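PDB 6S1Y: angiotensin-converting enzyme from Anopheles gambiae, which is a zinc metallopeptidase of the angiotensin-converting enzyme family and probably cleaves dipeptides from the C-termini of peptide substrates. Local coordinates for residues Pro381-Ala386 with Tyr501-Gln506; Pro433-Leu438 with Val492-Tyr497. All blocks are in the same frame, centred on the assembly; numbering follows the deposited sequence.

In the fold
Both contacts rest on helix 495-514 and border the active site of this gluzincin-type peptidase, with their centres about 12 Å apart; contact 2 is nested inside the chain loop that contact 1 closes. Contact 1 sets helix 381-395, which supplies the zinc ligand Glu385, against the middle of helix 495-514. Contact 2 packs Tyr494 against helix 431-447; Tyr494 and Tyr497 of the same segment both reach the bound gamma-glutamyl dipeptide, KSN. The two meet beside the metal, where Glu385 OE1 lies 3.2 Å from Tyr497 CE1 and Glu385 OE2 packs 3.6 Å from Arg496 CD. KSN joins them, one carboxylate reaching both zinc and Tyr497.

Contact 1 of 2, residues Pro381-Ala386 with Tyr501-Gln506; sequences PGFHEA and YVIQFQ. With ZN (zinc ion), chain G; KSN ((2~{S})-2-[[(4~{S})-4-azanyl-5-oxidanyl-5-oxidanylidene-pentanoyl]amino]pentanedioic acid), chain H.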
ATOM      1  N   PRO A 381      -8.867  -7.260  -0.237  1.00 44.82           N
ATOM      2  CA  PRO A 381      -7.951  -6.196  -0.705  1.00 45.48           C
ATOM      3  C   PRO A 381      -6.503  -6.431  -0.343  1.00 45.12           C
ATOM      4  O   PRO A 381      -5.617  -5.874  -1.001  1.00 47.78           O
ATOM      5  CB  PRO A 381      -8.499  -4.928  -0.032  1.00 48.13           C
ATOM      6  CG  PRO A 381      -9.949  -5.254   0.269  1.00 45.69           C
ATOM      7  CD  PRO A 381      -9.992  -6.727   0.548  1.00 45.57           C
ATOM      8  N   GLY A 382      -6.217  -7.242   0.675  1.00 46.62           N
ATOM      9  CA  GLY A 382      -4.839  -7.519   1.024  1.00 43.73           C
ATOM     10  C   GLY A 382      -4.159  -8.484   0.087  1.00 44.71           C
ATOM     11  O   GLY A 382      -2.938  -8.405  -0.107  1.00 46.56           O
ATOM     12  N   PHE A 383      -4.906  -9.415  -0.501  1.00 44.96           N
ATOM     13  CA  PHE A 383      -4.296 -10.275  -1.511  1.00 46.17           C
ATOM     14  C   PHE A 383      -3.715  -9.450  -2.654  1.00 45.16           C
ATOM     15  O   PHE A 383      -2.613  -9.728  -3.131  1.00 46.22           O
ATOM     16  CB  PHE A 383      -5.313 -11.262  -2.074  1.00 47.11           C
ATOM     17  CG  PHE A 383      -5.552 -12.459  -1.210  1.00 47.98           C
ATOM     18  CD1 PHE A 383      -5.973 -12.314   0.094  1.00 48.56           C
ATOM     19  CD2 PHE A 383      -5.403 -13.733  -1.731  1.00 49.38           C
ATOM     20  CE1 PHE A 383      -6.213 -13.411   0.879  1.00 51.12           C
ATOM     21  CE2 PHE A 383      -5.652 -14.836  -0.961  1.00 52.22           C
ATOM     22  CZ  PHE A 383      -6.055 -14.685   0.352  1.00 51.44           C
ATOM     23  N   HIS A 384      -4.440  -8.428  -3.112  1.00 46.11           N
ATOM     24  CA  HIS A 384      -3.952  -7.635  -4.238  1.00 45.25           C
ATOM     25  C   HIS A 384      -2.648  -6.926  -3.910  1.00 46.28           C
ATOM     26  O   HIS A 384      -1.733  -6.867  -4.743  1.00 45.26           O
ATOM     27  CB  HIS A 384      -4.994  -6.612  -4.644  1.00 48.16           C
ATOM     28  CG  HIS A 384      -5.395  -6.721  -6.073  1.00 50.85           C
ATOM     29  ND1 HIS A 384      -4.530  -6.439  -7.107  1.00 48.91           N
ATOM     30  CD2 HIS A 384      -6.557  -7.107  -6.647  1.00 51.07           C
ATOM     31  CE1 HIS A 384      -5.147  -6.624  -8.258  1.00 48.65           C
ATOM     32  NE2 HIS A 384      -6.377  -7.032  -8.007  1.00 49.83           N
ATOM     33  N   GLU A 385      -2.547  -6.369  -2.691  1.00 45.68           N
ATOM     34  CA  GLU A 385      -1.332  -5.664  -2.294  1.00 46.02           C
ATOM     35  C   GLU A 385      -0.179  -6.616  -2.017  1.00 42.59           C
ATOM     36  O   GLU A 385       0.980  -6.215  -2.114  1.00 43.86           O
ATOM     37  CB  GLU A 385      -1.635  -4.804  -1.060  1.00 45.56           C
ATOM     38  CG  GLU A 385      -2.818  -3.867  -1.251  1.00 44.81           C
ATOM     39  CD  GLU A 385      -2.612  -2.941  -2.431  1.00 45.78           C
ATOM     40  OE1 GLU A 385      -1.445  -2.697  -2.798  1.00 44.79           O
ATOM     41  OE2 GLU A 385      -3.625  -2.486  -2.993  1.00 46.70           O
ATOM     42  N   ALA A 386      -0.467  -7.873  -1.709  1.00 43.01           N
ATOM     43  CA  ALA A 386       0.585  -8.816  -1.336  1.00 43.91           C
ATOM     44  C   ALA A 386       1.375  -9.360  -2.521  1.00 45.23           C
ATOM     45  O   ALA A 386       2.545  -9.734  -2.355  1.00 45.36           O
ATOM     46  CB  ALA A 386      -0.030  -9.988  -0.565  1.00 45.79           C
ATOM     47  N   TYR A 501       1.024  -6.940   4.491  1.00 42.27           N
ATOM     48  CA  TYR A 501       2.325  -7.077   5.138  1.00 43.05           C
ATOM     49  C   TYR A 501       2.363  -8.268   6.091  1.00 43.57           C
ATOM     50  O   TYR A 501       3.442  -8.820   6.322  1.00 47.08           O
ATOM     51  CB  TYR A 501       2.705  -5.768   5.836  1.00 42.19           C
ATOM     52  CG  TYR A 501       3.507  -4.864   4.922  1.00 42.19           C
ATOM     53  CD1 TYR A 501       2.951  -4.359   3.753  1.00 42.78           C
ATOM     54  CD2 TYR A 501       4.829  -4.544   5.206  1.00 43.81           C
ATOM     55  CE1 TYR A 501       3.678  -3.552   2.892  1.00 43.85           C
ATOM     56  CE2 TYR A 501       5.574  -3.722   4.336  1.00 47.34           C
ATOM     57  CZ  TYR A 501       4.987  -3.250   3.181  1.00 45.35           C
ATOM     58  OH  TYR A 501       5.695  -2.453   2.328  1.00 47.87           O
ATOM     59  N   VAL A 502       1.216  -8.723   6.586  1.00 43.28           N
ATOM     60  CA  VAL A 502       1.164  -9.989   7.309  1.00 44.42           C
ATOM     61  C   VAL A 502       1.161 -11.181   6.342  1.00 44.56           C
ATOM     62  O   VAL A 502       2.033 -12.057   6.401  1.00 41.96           O
ATOM     63  CB  VAL A 502      -0.071 -10.037   8.224  1.00 43.80           C
ATOM     64  CG1 VAL A 502      -0.120 -11.397   8.947  1.00 45.62           C
ATOM     65  CG2 VAL A 502      -0.081  -8.879   9.205  1.00 44.73           C
ATOM     66  N   ILE A 503       0.159 -11.253   5.457  1.00 44.89           N
ATOM     67  CA  ILE A 503      -0.024 -12.491   4.693  1.00 46.52           C
ATOM     68  C   ILE A 503       1.071 -12.678   3.663  1.00 45.01           C
ATOM     69  O   ILE A 503       1.365 -13.814   3.272  1.00 45.64           O
ATOM     70  CB  ILE A 503      -1.398 -12.563   3.985  1.00 46.47           C
ATOM     71  CG1 ILE A 503      -1.494 -11.546   2.853  1.00 44.48           C
ATOM     72  CG2 ILE A 503      -2.499 -12.362   4.987  1.00 45.33           C
ATOM     73  CD1 ILE A 503      -2.860 -11.511   2.213  1.00 47.72           C
ATOM     74  N   GLN A 504       1.690 -11.596   3.191  1.00 42.32           N
ATOM     75  CA  GLN A 504       2.735 -11.796   2.198  1.00 44.12           C
ATOM     76  C   GLN A 504       3.840 -12.700   2.733  1.00 45.45           C
ATOM     77  O   GLN A 504       4.527 -13.373   1.946  1.00 46.71           O
ATOM     78  CB  GLN A 504       3.314 -10.468   1.714  1.00 43.77           C
ATOM     79  CG  GLN A 504       4.231  -9.736   2.690  1.00 43.69           C
ATOM     80  CD  GLN A 504       4.678  -8.365   2.133  1.00 44.05           C
ATOM     81  OE1 GLN A 504       5.854  -8.122   1.941  1.00 42.16           O
ATOM     82  NE2 GLN A 504       3.718  -7.488   1.878  1.00 43.72           N
ATOM     83  N   PHE A 505       4.048 -12.742   4.053  1.00 42.63           N
ATOM     84  CA  PHE A 505       5.076 -13.648   4.567  1.00 44.03           C
ATOM     85  C   PHE A 505       4.560 -15.083   4.630  1.00 44.93           C
ATOM     86  O   PHE A 505       5.347 -16.031   4.520  1.00 43.97           O
ATOM     87  CB  PHE A 505       5.581 -13.160   5.938  1.00 44.56           C
ATOM     88  CG  PHE A 505       6.351 -11.858   5.856  1.00 44.35           C
ATOM     89  CD1 PHE A 505       5.699 -10.632   5.945  1.00 44.62           C
ATOM     90  CD2 PHE A 505       7.717 -11.862   5.654  1.00 43.61           C
ATOM     91  CE1 PHE A 505       6.414  -9.437   5.839  1.00 43.95           C
ATOM     92  CE2 PHE A 505       8.429 -10.670   5.541  1.00 42.02           C
ATOM     93  CZ  PHE A 505       7.774  -9.467   5.628  1.00 42.46           C
ATOM     94  N   GLN A 506       3.244 -15.259   4.800  1.00 45.56           N
ATOM     95  CA  GLN A 506       2.649 -16.585   4.644  1.00 46.47           C
ATOM     96  C   GLN A 506       2.785 -17.079   3.206  1.00 46.12           C
ATOM     97  O   GLN A 506       3.163 -18.227   2.974  1.00 48.60           O
ATOM     98  CB  GLN A 506       1.186 -16.542   5.078  1.00 45.11           C
ATOM     99  CG  GLN A 506       1.008 -16.149   6.536  1.00 44.45           C
ATOM    100  CD  GLN A 506      -0.422 -16.119   6.972  1.00 47.02           C
ATOM    101  OE1 GLN A 506      -1.018 -15.042   7.143  1.00 48.83           O
ATOM    102  NE2 GLN A 506      -0.996 -17.291   7.188  1.00 49.43           N
TER
HETATM  103 ZN    ZN G 709      -0.841  -1.692  -4.338  1.00 45.32          ZN
HETATM  104  C10 KSN H 710      -4.633   3.368  -5.952  0.62 54.97           C
HETATM  105  C13 KSN H 710      -0.949   0.788  -4.776  0.62 46.66           C
HETATM  106  C17 KSN H 710       2.346   3.660   0.090  0.62 46.93           C
HETATM  107  C02 KSN H 710       2.528   2.219  -0.402  0.62 47.60           C
HETATM  108  C03 KSN H 710       1.611   1.785  -1.554  0.62 46.92           C
HETATM  109  C04 KSN H 710       0.996   2.886  -2.402  0.62 46.80           C
HETATM  110  C05 KSN H 710       1.361   2.848  -3.909  0.62 48.20           C
HETATM  111  C07 KSN H 710      -1.050   2.331  -4.680  0.62 48.54           C
HETATM  112  C08 KSN H 710      -2.086   2.935  -5.619  0.62 49.29           C
HETATM  113  C09 KSN H 710      -3.531   2.555  -5.245  0.62 50.71           C
HETATM  114  N01 KSN H 710       2.325   1.275   0.703  0.62 47.77           N
HETATM  115  N06 KSN H 710       0.358   2.640  -4.963  0.62 47.43           N
HETATM  116  O11 KSN H 710      -4.345   4.486  -6.482  0.62 55.14           O
HETATM  117  O12 KSN H 710      -5.839   2.944  -6.003  0.62 56.73           O
HETATM  118  O14 KSN H 710      -0.197   0.294  -5.661  0.62 46.20           O
HETATM  119  O15 KSN H 710      -1.549   0.033  -3.988  0.62 46.88           O
HETATM  120  O16 KSN H 710       2.489   3.063  -4.238  0.62 47.41           O
HETATM  121  O18 KSN H 710       2.993   4.567  -0.500  0.62 47.97           O
HETATM  122  O19 KSN H 710       1.600   3.998   1.048  0.62 44.86           O
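Ile503 reaches across to Gly382, Phe383 and Ala386 where two helices of the gluzincin zinc-peptidase fold cross at -64°, their axes 8.8 Å apart. Its CD1 lies 3.9 Å from Phe383 CD1, and the two side chains cross at about a right angle, the methyl approaching the ring obliquely. Ile503 CG1 sits between the backbone N and the carbonyl carbon (chi1 69°), a position from which it meets Ala386 CB at 4.0 Å. The same CD1 packs on backbone, 3.9 Å from Gly382 O. A small residue suits position 386, where the CB of Ala386 points toward the other helix and meets both Ile503 CG1 and Gln504 CB. Beyond CG the Gln504 chain is extended, and its NE2 is hydrogen-bonded to Asp389, about one turn beyond Ala386 on helix 381-395. Phe383 also packs on Trp554, Ala557 and Met558 of helix 554-562, which places this apolar patch in the protein interior. Glu385 turns its carboxylate away from residues 501-506 toward the metal, alongside Arg496 and Tyr497 at the start of the same helix, its chain bent at chi2 (-58°). His357 and His361 complete the protein ligands, and Glu385 OE1 binds the zinc ion at 1.9 Å, with KSN O15 3.0 Å from that oxygen.

Contact 2 of 2, residues Pro433-Leu438 with Val492-Tyr497; sequences PFAYTL and VEYLRY. With KSN ((2~{S})-2-[[(4~{S})-4-azanyl-5-oxidanyl-5-oxidanylidene-pentanoyl]amino]pentanedioic acid), chain H.
Part of the wall of the ligand pocket is built here, where the turn leading into helix 495-514 lays Tyr494 against helix 431-447. The Tyr494 ring is sandwiched: Leu438 CD1 forms a CH-pi contact with one face, 3.6 Å from the ring centroid and nearly on its normal, while Tyr497 CD2 covers the centre of the opposite face. Ala435 CA lies at the edge of the same ring, 3.7 Å from Tyr494 CD2, and its small side chain allows the helix backbone to come this close. Phe434 extends with CG anti to the backbone N (chi1 174°), and its ring plane stands at 79° to that of Tyr494. Its CE2 lies 3.5 Å from Tyr494 OH, which sits at the Phe434 ring edge. Behind this packing, Glu493 OE1 caps the new helix by accepting from Arg496 N at 2.8 Å. Arg496 NE reaches the same oxygen from the opposite face of the carboxylate plane, making a salt bridge. Asp439 of helix 431-447 adds a further tie by accepting from the backbone N atoms of Tyr494 and Leu495. Tyrosine suits both pocket positions because its ring can pack inside the protein while its hydroxyl addresses the ligand. Tyr494 OH donates to KSN O19 at 2.6 Å, and Tyr497 OH donates to KSN O15 at 2.7 Å. Since O15 also binds the zinc ion, metal and phenol grip one carboxylate together, and both would be expected to draw negative charge toward that oxygen.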
ATOM      1  N   PRO A 433       2.669  -0.962  12.143  1.00 36.88           N
ATOM      2  CA  PRO A 433       2.014   0.020  13.018  1.00 36.69           C
ATOM      3  C   PRO A 433       1.527   1.242  12.271  1.00 37.95           C
ATOM      4  O   PRO A 433       0.458   1.774  12.593  1.00 40.46           O
ATOM      5  CB  PRO A 433       3.108   0.370  14.041  1.00 38.20           C
ATOM      6  CG  PRO A 433       4.095  -0.821  13.966  1.00 39.33           C
ATOM      7  CD  PRO A 433       4.047  -1.269  12.555  1.00 36.63           C
ATOM      8  N   PHE A 434       2.281   1.727  11.291  1.00 36.14           N
ATOM      9  CA  PHE A 434       1.807   2.855  10.507  1.00 37.07           C
ATOM     10  C   PHE A 434       0.494   2.521   9.817  1.00 37.59           C
ATOM     11  O   PHE A 434      -0.478   3.269   9.925  1.00 38.10           O
ATOM     12  CB  PHE A 434       2.849   3.252   9.465  1.00 38.21           C
ATOM     13  CG  PHE A 434       2.371   4.314   8.516  1.00 38.76           C
ATOM     14  CD1 PHE A 434       2.476   5.660   8.850  1.00 39.27           C
ATOM     15  CD2 PHE A 434       1.831   3.972   7.299  1.00 39.34           C
ATOM     16  CE1 PHE A 434       2.058   6.635   7.978  1.00 39.45           C
ATOM     17  CE2 PHE A 434       1.403   4.942   6.424  1.00 40.41           C
ATOM     18  CZ  PHE A 434       1.517   6.276   6.760  1.00 39.95           C
ATOM     19  N   ALA A 435       0.466   1.424   9.051  1.00 39.68           N
ATOM     20  CA  ALA A 435      -0.732   1.074   8.286  1.00 39.39           C
ATOM     21  C   ALA A 435      -1.924   0.901   9.217  1.00 39.60           C
ATOM     22  O   ALA A 435      -3.025   1.371   8.919  1.00 41.21           O
ATOM     23  CB  ALA A 435      -0.482  -0.198   7.478  1.00 38.32           C
ATOM     24  N   TYR A 436      -1.703   0.273  10.377  1.00 39.84           N
ATOM     25  CA  TYR A 436      -2.755   0.108  11.374  1.00 42.84           C
ATOM     26  C   TYR A 436      -3.358   1.449  11.793  1.00 40.84           C
ATOM     27  O   TYR A 436      -4.582   1.597  11.838  1.00 39.43           O
ATOM     28  CB  TYR A 436      -2.186  -0.621  12.599  1.00 40.97           C
ATOM     29  CG  TYR A 436      -3.143  -0.809  13.758  1.00 45.98           C
ATOM     30  CD1 TYR A 436      -4.223  -1.685  13.672  1.00 46.78           C
ATOM     31  CD2 TYR A 436      -2.937  -0.146  14.972  1.00 45.50           C
ATOM     32  CE1 TYR A 436      -5.078  -1.869  14.762  1.00 48.69           C
ATOM     33  CE2 TYR A 436      -3.775  -0.328  16.041  1.00 46.51           C
ATOM     34  CZ  TYR A 436      -4.852  -1.180  15.938  1.00 48.66           C
ATOM     35  OH  TYR A 436      -5.686  -1.353  17.033  1.00 50.28           O
ATOM     36  N   THR A 437      -2.513   2.439  12.101  1.00 38.97           N
ATOM     37  CA  THR A 437      -3.033   3.693  12.635  1.00 40.84           C
ATOM     38  C   THR A 437      -3.859   4.460  11.608  1.00 41.11           C
ATOM     39  O   THR A 437      -4.731   5.243  11.984  1.00 42.50           O
ATOM     40  CB  THR A 437      -1.903   4.599  13.131  1.00 39.00           C
ATOM     41  OG1 THR A 437      -0.962   4.791  12.076  1.00 43.41           O
ATOM     42  CG2 THR A 437      -1.180   3.994  14.312  1.00 40.10           C
ATOM     43  N   LEU A 438      -3.584   4.290  10.318  1.00 41.93           N
ATOM     44  CA  LEU A 438      -4.313   5.083   9.329  1.00 43.28           C
ATOM     45  C   LEU A 438      -5.796   4.702   9.282  1.00 42.76           C
ATOM     46  O   LEU A 438      -6.664   5.580   9.197  1.00 40.64           O
ATOM     47  CB  LEU A 438      -3.694   4.930   7.945  1.00 42.99           C
ATOM     48  CG  LEU A 438      -2.510   5.813   7.582  1.00 44.27           C
ATOM     49  CD1 LEU A 438      -2.413   5.913   6.067  1.00 46.02           C
ATOM     50  CD2 LEU A 438      -2.662   7.200   8.186  1.00 44.32           C
ATOM     51  N   VAL A 492      -8.698   6.006  -0.404  1.00 42.98           N
ATOM     52  CA  VAL A 492      -8.295   4.625  -0.635  1.00 43.90           C
ATOM     53  C   VAL A 492      -8.120   3.972   0.726  1.00 44.39           C
ATOM     54  O   VAL A 492      -7.308   4.428   1.540  1.00 43.30           O
ATOM     55  CB  VAL A 492      -7.002   4.527  -1.462  1.00 44.19           C
ATOM     56  CG1 VAL A 492      -6.597   3.089  -1.596  1.00 46.32           C
ATOM     57  CG2 VAL A 492      -7.192   5.178  -2.843  1.00 43.79           C
ATOM     58  N   GLU A 493      -8.908   2.930   0.984  1.00 45.80           N
ATOM     59  CA  GLU A 493      -8.757   2.116   2.187  1.00 46.15           C
ATOM     60  C   GLU A 493      -7.298   1.704   2.366  1.00 44.04           C
ATOM     61  O   GLU A 493      -6.605   1.415   1.388  1.00 44.08           O
ATOM     62  CB  GLU A 493      -9.670   0.889   2.055  1.00 44.98           C
ATOM     63  CG  GLU A 493      -9.827   0.077   3.302  1.00 45.81           C
ATOM     64  CD  GLU A 493      -8.948  -1.152   3.299  1.00 46.02           C
ATOM     65  OE1 GLU A 493      -7.947  -1.179   2.561  1.00 44.86           O
ATOM     66  OE2 GLU A 493      -9.270  -2.087   4.056  1.00 47.81           O
ATOM     67  N   TYR A 494      -6.814   1.710   3.620  1.00 42.13           N
ATOM     68  CA  TYR A 494      -5.400   1.423   3.866  1.00 42.51           C
ATOM     69  C   TYR A 494      -5.150   0.121   4.602  1.00 41.14           C
ATOM     70  O   TYR A 494      -4.014  -0.368   4.593  1.00 42.38           O
ATOM     71  CB  TYR A 494      -4.729   2.562   4.651  1.00 42.71           C
ATOM     72  CG  TYR A 494      -3.252   2.760   4.319  1.00 43.86           C
ATOM     73  CD1 TYR A 494      -2.865   3.417   3.161  1.00 42.02           C
ATOM     74  CD2 TYR A 494      -2.250   2.299   5.172  1.00 42.25           C
ATOM     75  CE1 TYR A 494      -1.533   3.607   2.859  1.00 41.89           C
ATOM     76  CE2 TYR A 494      -0.926   2.488   4.883  1.00 41.05           C
ATOM     77  CZ  TYR A 494      -0.571   3.132   3.720  1.00 42.16           C
ATOM     78  OH  TYR A 494       0.752   3.303   3.451  1.00 42.34           O
ATOM     79  N   LEU A 495      -6.170  -0.471   5.222  1.00 43.36           N
ATOM     80  CA  LEU A 495      -5.963  -1.750   5.896  1.00 43.72           C
ATOM     81  C   LEU A 495      -5.488  -2.831   4.927  1.00 42.23           C
ATOM     82  O   LEU A 495      -4.812  -3.775   5.346  1.00 40.73           O
ATOM     83  CB  LEU A 495      -7.246  -2.196   6.601  1.00 43.33           C
ATOM     84  CG  LEU A 495      -6.998  -3.388   7.537  1.00 41.64           C
ATOM     85  CD1 LEU A 495      -6.452  -2.903   8.864  1.00 43.89           C
ATOM     86  CD2 LEU A 495      -8.261  -4.206   7.740  1.00 46.03           C
ATOM     87  N   ARG A 496      -5.818  -2.708   3.640  1.00 42.63           N
ATOM     88  CA  ARG A 496      -5.266  -3.625   2.637  1.00 43.28           C
ATOM     89  C   ARG A 496      -3.758  -3.814   2.806  1.00 43.61           C
ATOM     90  O   ARG A 496      -3.238  -4.923   2.613  1.00 42.39           O
ATOM     91  CB  ARG A 496      -5.562  -3.108   1.224  1.00 44.24           C
ATOM     92  CG  ARG A 496      -5.086  -1.683   0.960  1.00 44.48           C
ATOM     93  CD  ARG A 496      -5.610  -1.141  -0.375  1.00 45.55           C
ATOM     94  NE  ARG A 496      -7.064  -1.004  -0.402  1.00 45.23           N
ATOM     95  CZ  ARG A 496      -7.756  -0.647  -1.486  1.00 48.51           C
ATOM     96  NH1 ARG A 496      -7.117  -0.381  -2.602  1.00 48.72           N
ATOM     97  NH2 ARG A 496      -9.088  -0.560  -1.451  1.00 46.40           N
ATOM     98  N   TYR A 497      -3.027  -2.735   3.144  1.00 43.20           N
ATOM     99  CA  TYR A 497      -1.571  -2.842   3.216  1.00 41.90           C
ATOM    100  C   TYR A 497      -1.132  -3.513   4.516  1.00 41.19           C
ATOM    101  O   TYR A 497      -0.174  -4.285   4.528  1.00 40.68           O
ATOM    102  CB  TYR A 497      -0.930  -1.462   3.052  1.00 41.28           C
ATOM    103  CG  TYR A 497      -1.333  -0.747   1.768  1.00 43.39           C
ATOM    104  CD1 TYR A 497      -0.726  -1.056   0.538  1.00 44.88           C
ATOM    105  CD2 TYR A 497      -2.314   0.231   1.778  1.00 42.41           C
ATOM    106  CE1 TYR A 497      -1.097  -0.407  -0.625  1.00 44.17           C
ATOM    107  CE2 TYR A 497      -2.700   0.872   0.612  1.00 44.00           C
ATOM    108  CZ  TYR A 497      -2.090   0.548  -0.582  1.00 45.25           C
ATOM    109  OH  TYR A 497      -2.458   1.207  -1.733  1.00 46.07           O
TER
HETATM  110  C10 KSN H 710      -4.633   3.368  -5.952  0.62 54.97           C
HETATM  111  C13 KSN H 710      -0.949   0.788  -4.776  0.62 46.66           C
HETATM  112  C17 KSN H 710       2.346   3.660   0.090  0.62 46.93           C
HETATM  113  C02 KSN H 710       2.528   2.219  -0.402  0.62 47.60           C
HETATM  114  C03 KSN H 710       1.611   1.785  -1.554  0.62 46.92           C
HETATM  115  C04 KSN H 710       0.996   2.886  -2.402  0.62 46.80           C
HETATM  116  C05 KSN H 710       1.361   2.848  -3.909  0.62 48.20           C
HETATM  117  C07 KSN H 710      -1.050   2.331  -4.680  0.62 48.54           C
HETATM  118  C08 KSN H 710      -2.086   2.935  -5.619  0.62 49.29           C
HETATM  119  C09 KSN H 710      -3.531   2.555  -5.245  0.62 50.71           C
HETATM  120  N01 KSN H 710       2.325   1.275   0.703  0.62 47.77           N
HETATM  121  N06 KSN H 710       0.358   2.640  -4.963  0.62 47.43           N
HETATM  122  O11 KSN H 710      -4.345   4.486  -6.482  0.62 55.14           O
HETATM  123  O12 KSN H 710      -5.839   2.944  -6.003  0.62 56.73           O
HETATM  124  O14 KSN H 710      -0.197   0.294  -5.661  0.62 46.20           O
HETATM  125  O15 KSN H 710      -1.549   0.033  -3.988  0.62 46.88           O
HETATM  126  O16 KSN H 710       2.489   3.063  -4.238  0.62 47.41           O
HETATM  127  O18 KSN H 710       2.993   4.567  -0.500  0.62 47.97           O
HETATM  128  O19 KSN H 710       1.600   3.998   1.048  0.62 44.86           O